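Local coordinates for protein branched-chain phosphotransacylase (Enterococcus faecalis, PDB 1YCO) that probably transfers branched-chain acyl groups between coenzyme A and phosphate, at residues L94-L108 with H236-V248. Numbering follows the deposited sequence.
Sequences LKNKPILSHVAMVEL and HAKVGGTIVGTKV
The H102 ring lies across the backbone of G241 and T242. T242 O lies over one ring face, offset toward the rim, 3.8 Å from H102 CG. G241 CA, 3.7 Å from H102 CE1, and I243 CG1 approach obliquely. CG of H102 is anti to its backbone N (chi1 -179°), which carries the ring over the neighbouring strand. G241 has no side chain, and the ring lies close against its CA. One water makes weak hydrogen bonds to H102 NE2 and G241 O.

Strands 101-107 and 238-244 run antiparallel. S101, V103, M105 and E107 each pair with the other strand through two backbone hydrogen bonds. The V103 N to T242 O bond is nearly straight, with 176° at the hydrogen. In the six-stranded mixed sheet, 238-244 is the outermost strand within the chain, and 101-107 separates it from 113-117. A104, V106 and V239 face helix 221-234. On the other side, M105, T242 and V244 touch helix 259-274. There V103 CG2 meets V244 CG2 at 3.7 Å, and S101 OG bonds to N136.

Near the loops, L100 CD2 packs on T246 CG2 at 3.5 Å. G245 has a positive phi (114°), and its O accepts a hydrogen bond from N96 N at 2.9 Å. K247 N bonds to L94 O from above the carbonyl plane. At the far end, E107 OE1 and K238 NZ form a long salt bridge of 3.7 Å.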
loop_
_atom_site.group_PDB
_atom_site.type_symbol
_atom_site.label_atom_id
_atom_site.label_comp_id
_atom_site.label_asym_id
_atom_site.label_seq_id
_atom_site.Cartn_x
_atom_site.Cartn_y
_atom_site.Cartn_z
ATOM N N LEU A 94 -23.890 -1.310 -22.117
ATOM C CA LEU A 94 -23.451 -0.275 -21.180
ATOM C C LEU A 94 -21.998 0.156 -21.355
ATOM O O LEU A 94 -21.683 1.355 -21.381
ATOM C CB LEU A 94 -23.666 -0.727 -19.736
ATOM C CG LEU A 94 -25.105 -0.651 -19.231
ATOM C CD1 LEU A 94 -25.134 -1.096 -17.776
ATOM C CD2 LEU A 94 -25.631 0.769 -19.369
ATOM N N LYS A 95 -21.115 -0.828 -21.457
ATOM C CA LYS A 95 -19.690 -0.580 -21.633
ATOM C C LYS A 95 -19.511 0.302 -22.868
ATOM O O LYS A 95 -20.121 0.052 -23.907
ATOM C CB LYS A 95 -18.966 -1.919 -21.797
ATOM C CG LYS A 95 -17.455 -1.870 -21.751
ATOM C CD LYS A 95 -16.896 -3.302 -21.670
ATOM C CE LYS A 95 -15.376 -3.332 -21.716
ATOM N NZ LYS A 95 -14.856 -2.779 -22.984
ATOM N N ASN A 96 -18.696 1.346 -22.743
ATOM C CA ASN A 96 -18.466 2.270 -23.849
ATOM C C ASN A 96 -17.037 2.801 -23.858
ATOM O O ASN A 96 -16.775 3.883 -24.379
ATOM C CB ASN A 96 -19.432 3.455 -23.769
ATOM C CG ASN A 96 -18.972 4.511 -22.791
ATOM O OD1 ASN A 96 -18.891 4.270 -21.591
ATOM N ND2 ASN A 96 -18.644 5.690 -23.311
ATOM N N LYS A 97 -16.123 2.043 -23.263
ATOM C CA LYS A 97 -14.706 2.400 -23.220
ATOM C C LYS A 97 -13.943 1.110 -23.446
ATOM O O LYS A 97 -14.399 0.041 -23.036
ATOM C CB LYS A 97 -14.326 2.988 -21.857
ATOM C CG LYS A 97 -14.907 4.355 -21.592
ATOM C CD LYS A 97 -14.415 5.326 -22.625
ATOM C CE LYS A 97 -14.949 6.708 -22.385
ATOM N NZ LYS A 97 -14.391 7.632 -23.429
ATOM N N PRO A 98 -12.774 1.190 -24.102
ATOM C CA PRO A 98 -11.940 0.015 -24.386
ATOM C C PRO A 98 -11.947 -1.013 -23.251
ATOM O O PRO A 98 -12.072 -2.218 -23.489
ATOM C CB PRO A 98 -10.562 0.626 -24.617
ATOM C CG PRO A 98 -10.897 1.912 -25.289
ATOM C CD PRO A 98 -12.091 2.431 -24.511
ATOM N N ILE A 99 -11.819 -0.534 -22.017
ATOM C CA ILE A 99 -11.818 -1.424 -20.857
ATOM C C ILE A 99 -12.464 -0.769 -19.635
ATOM O O ILE A 99 -12.617 0.448 -19.579
ATOM C CB ILE A 99 -10.391 -1.825 -20.438
ATOM C CG1 ILE A 99 -9.743 -0.679 -19.673
ATOM C CG2 ILE A 99 -9.543 -2.175 -21.659
ATOM C CD1 ILE A 99 -9.210 -1.088 -18.317
ATOM N N LEU A 100 -12.841 -1.591 -18.660
ATOM C CA LEU A 100 -13.423 -1.091 -17.426
ATOM C C LEU A 100 -12.294 -0.988 -16.398
ATOM O O LEU A 100 -11.352 -1.778 -16.414
ATOM C CB LEU A 100 -14.496 -2.052 -16.896
ATOM C CG LEU A 100 -15.783 -2.267 -17.716
ATOM C CD1 LEU A 100 -16.657 -3.319 -17.037
ATOM C CD2 LEU A 100 -16.541 -0.953 -17.851
ATOM N N SER A 101 -12.396 -0.012 -15.511
ATOM C CA SER A 101 -11.399 0.168 -14.483
ATOM C C SER A 101 -12.097 0.695 -13.237
ATOM O O SER A 101 -13.282 1.020 -13.270
ATOM C CB SER A 101 -10.317 1.171 -14.936
ATOM O OG SER A 101 -10.836 2.486 -15.126
ATOM N N HIS A 102 -11.371 0.767 -12.134
ATOM C CA HIS A 102 -11.958 1.307 -10.935
ATOM C C HIS A 102 -11.140 2.531 -10.606
ATOM O O HIS A 102 -9.910 2.540 -10.735
ATOM C CB HIS A 102 -11.918 0.301 -9.791
ATOM C CG HIS A 102 -12.540 0.804 -8.524
ATOM N ND1 HIS A 102 -11.931 1.745 -7.721
ATOM C CD2 HIS A 102 -13.724 0.513 -7.933
ATOM C CE1 HIS A 102 -12.712 2.013 -6.688
ATOM N NE2 HIS A 102 -13.807 1.279 -6.794
ATOM N N VAL A 103 -11.846 3.576 -10.212
ATOM C CA VAL A 103 -11.225 4.836 -9.859
ATOM C C VAL A 103 -11.806 5.309 -8.534
ATOM O O VAL A 103 -13.016 5.284 -8.327
ATOM C CB VAL A 103 -11.500 5.922 -10.928
ATOM C CG1 VAL A 103 -11.047 7.295 -10.424
ATOM C CG2 VAL A 103 -10.779 5.572 -12.223
ATOM N N ALA A 104 -10.927 5.762 -7.650
ATOM C CA ALA A 104 -11.329 6.246 -6.347
ATOM C C ALA A 104 -10.900 7.690 -6.160
ATOM O O ALA A 104 -9.881 8.134 -6.706
ATOM C CB ALA A 104 -10.707 5.381 -5.243
ATOM N N MET A 105 -11.693 8.430 -5.388
ATOM C CA MET A 105 -11.357 9.813 -5.072
ATOM C C MET A 105 -10.946 9.813 -3.605
ATOM O O MET A 105 -11.667 9.302 -2.749
ATOM C CB MET A 105 -12.548 10.757 -5.288
ATOM C CG MET A 105 -12.240 12.182 -4.807
ATOM S SD MET A 105 -12.812 13.512 -5.873
ATOM C CE MET A 105 -14.306 14.039 -5.018
ATOM N N VAL A 106 -9.780 10.379 -3.333
ATOM C CA VAL A 106 -9.231 10.442 -1.980
ATOM C C VAL A 106 -9.081 11.878 -1.455
ATOM O O VAL A 106 -8.510 12.735 -2.123
ATOM C CB VAL A 106 -7.835 9.778 -1.919
ATOM C CG1 VAL A 106 -7.374 9.649 -0.482
ATOM C CG2 VAL A 106 -7.868 8.416 -2.601
ATOM N N GLU A 107 -9.588 12.126 -0.253
ATOM C CA GLU A 107 -9.484 13.442 0.358
ATOM C C GLU A 107 -8.743 13.332 1.689
ATOM O O GLU A 107 -9.221 12.687 2.628
ATOM C CB GLU A 107 -10.874 14.036 0.579
ATOM C CG GLU A 107 -11.603 14.398 -0.714
ATOM C CD GLU A 107 -12.982 15.016 -0.480
ATOM O OE1 GLU A 107 -13.070 15.993 0.303
ATOM O OE2 GLU A 107 -13.967 14.531 -1.087
ATOM N N LEU A 108 -7.571 13.955 1.760
ATOM C CA LEU A 108 -6.759 13.932 2.969
ATOM C C LEU A 108 -7.169 15.018 3.964
ATOM O O LEU A 108 -7.792 16.012 3.587
ATOM C CB LEU A 108 -5.289 14.068 2.606
ATOM C CG LEU A 108 -4.758 12.871 1.816
ATOM C CD1 LEU A 108 -3.326 13.161 1.392
ATOM C CD2 LEU A 108 -4.834 11.606 2.659
ATOM N N HIS A 236 -6.928 8.838 7.939
ATOM C CA HIS A 236 -8.113 9.688 8.179
ATOM C C HIS A 236 -8.617 10.270 6.873
ATOM O O HIS A 236 -9.221 11.333 6.850
ATOM C CB HIS A 236 -7.793 10.851 9.132
ATOM C CG HIS A 236 -7.416 10.410 10.509
ATOM N ND1 HIS A 236 -8.334 9.897 11.398
ATOM C CD2 HIS A 236 -6.211 10.326 11.117
ATOM C CE1 HIS A 236 -7.708 9.506 12.496
ATOM N NE2 HIS A 236 -6.418 9.755 12.349
ATOM N N ALA A 237 -8.361 9.567 5.783
ATOM C CA ALA A 237 -8.780 10.039 4.483
ATOM C C ALA A 237 -10.198 9.614 4.149
ATOM O O ALA A 237 -10.664 8.554 4.584
ATOM C CB ALA A 237 -7.817 9.527 3.422
ATOM N N LYS A 238 -10.881 10.459 3.386
ATOM C CA LYS A 238 -12.232 10.155 2.925
ATOM C C LYS A 238 -12.020 9.570 1.531
ATOM O O LYS A 238 -11.284 10.134 0.720
ATOM C CB LYS A 238 -13.089 11.428 2.873
ATOM C CG LYS A 238 -13.309 12.060 4.247
ATOM C CD LYS A 238 -14.394 13.133 4.240
ATOM C CE LYS A 238 -14.058 14.287 3.302
ATOM N NZ LYS A 238 -15.136 15.310 3.288
ATOM N N VAL A 239 -12.644 8.432 1.265
ATOM C CA VAL A 239 -12.478 7.771 -0.018
ATOM C C VAL A 239 -13.797 7.316 -0.617
ATOM O O VAL A 239 -14.670 6.825 0.094
ATOM C CB VAL A 239 -11.562 6.537 0.114
ATOM C CG1 VAL A 239 -11.297 5.950 -1.253
ATOM C CG2 VAL A 239 -10.250 6.927 0.781
ATOM N N GLY A 240 -13.929 7.501 -1.925
ATOM C CA GLY A 240 -15.118 7.091 -2.647
ATOM C C GLY A 240 -14.682 6.430 -3.943
ATOM O O GLY A 240 -13.713 6.859 -4.578
ATOM N N GLY A 241 -15.380 5.381 -4.354
ATOM C CA GLY A 241 -14.980 4.708 -5.581
ATOM C C GLY A 241 -16.104 4.325 -6.517
ATOM O O GLY A 241 -17.233 4.088 -6.101
ATOM N N THR A 242 -15.790 4.270 -7.799
ATOM C CA THR A 242 -16.770 3.900 -8.792
ATOM C C THR A 242 -16.049 3.173 -9.904
ATOM O O THR A 242 -14.864 3.404 -10.154
ATOM C CB THR A 242 -17.460 5.137 -9.419
ATOM O OG1 THR A 242 -16.484 5.912 -10.125
ATOM C CG2 THR A 242 -18.105 6.001 -8.350
ATOM N N ILE A 243 -16.772 2.288 -10.572
ATOM C CA ILE A 243 -16.210 1.576 -11.705
ATOM C C ILE A 243 -16.521 2.487 -12.890
ATOM O O ILE A 243 -17.640 2.976 -13.023
ATOM C CB ILE A 243 -16.885 0.209 -11.911
ATOM C CG1 ILE A 243 -16.507 -0.734 -10.765
ATOM C CG2 ILE A 243 -16.467 -0.371 -13.243
ATOM C CD1 ILE A 243 -17.239 -2.070 -10.788
ATOM N N VAL A 244 -15.519 2.734 -13.724
ATOM C CA VAL A 244 -15.688 3.578 -14.892
ATOM C C VAL A 244 -15.515 2.749 -16.165
ATOM O O VAL A 244 -15.071 1.600 -16.118
ATOM C CB VAL A 244 -14.692 4.776 -14.886
ATOM C CG1 VAL A 244 -15.060 5.737 -13.780
ATOM C CG2 VAL A 244 -13.261 4.282 -14.713
ATOM N N GLY A 245 -15.875 3.342 -17.300
ATOM C CA GLY A 245 -15.792 2.637 -18.566
ATOM C C GLY A 245 -17.182 2.430 -19.143
ATOM O O GLY A 245 -17.367 2.329 -20.363
ATOM N N THR A 246 -18.168 2.356 -18.258
ATOM C CA THR A 246 -19.557 2.179 -18.671
ATOM C C THR A 246 -20.151 3.558 -18.879
ATOM O O THR A 246 -19.534 4.552 -18.507
ATOM C CB THR A 246 -20.364 1.431 -17.586
ATOM O OG1 THR A 246 -20.171 2.074 -16.316
ATOM C CG2 THR A 246 -19.903 -0.016 -17.487
ATOM N N LYS A 247 -21.334 3.636 -19.475
ATOM C CA LYS A 247 -21.935 4.942 -19.704
ATOM C C LYS A 247 -22.579 5.469 -18.425
ATOM O O LYS A 247 -23.107 6.579 -18.392
ATOM C CB LYS A 247 -22.953 4.874 -20.847
ATOM C CG LYS A 247 -23.970 3.758 -20.739
ATOM C CD LYS A 247 -24.835 3.685 -21.996
ATOM C CE LYS A 247 -23.994 3.509 -23.255
ATOM N NZ LYS A 247 -24.855 3.334 -24.451
ATOM N N VAL A 248 -22.519 4.664 -17.373
ATOM C CA VAL A 248 -23.065 5.048 -16.082
ATOM C C VAL A 248 -22.117 4.618 -14.938
ATOM O O VAL A 248 -21.667 3.472 -14.885
ATOM C CB VAL A 248 -24.474 4.418 -15.886
ATOM C CG1 VAL A 248 -24.873 4.460 -14.435
ATOM C CG2 VAL A 248 -25.506 5.162 -16.741
HETATM O O HOH W 1 -17.165 1.009 -6.318
#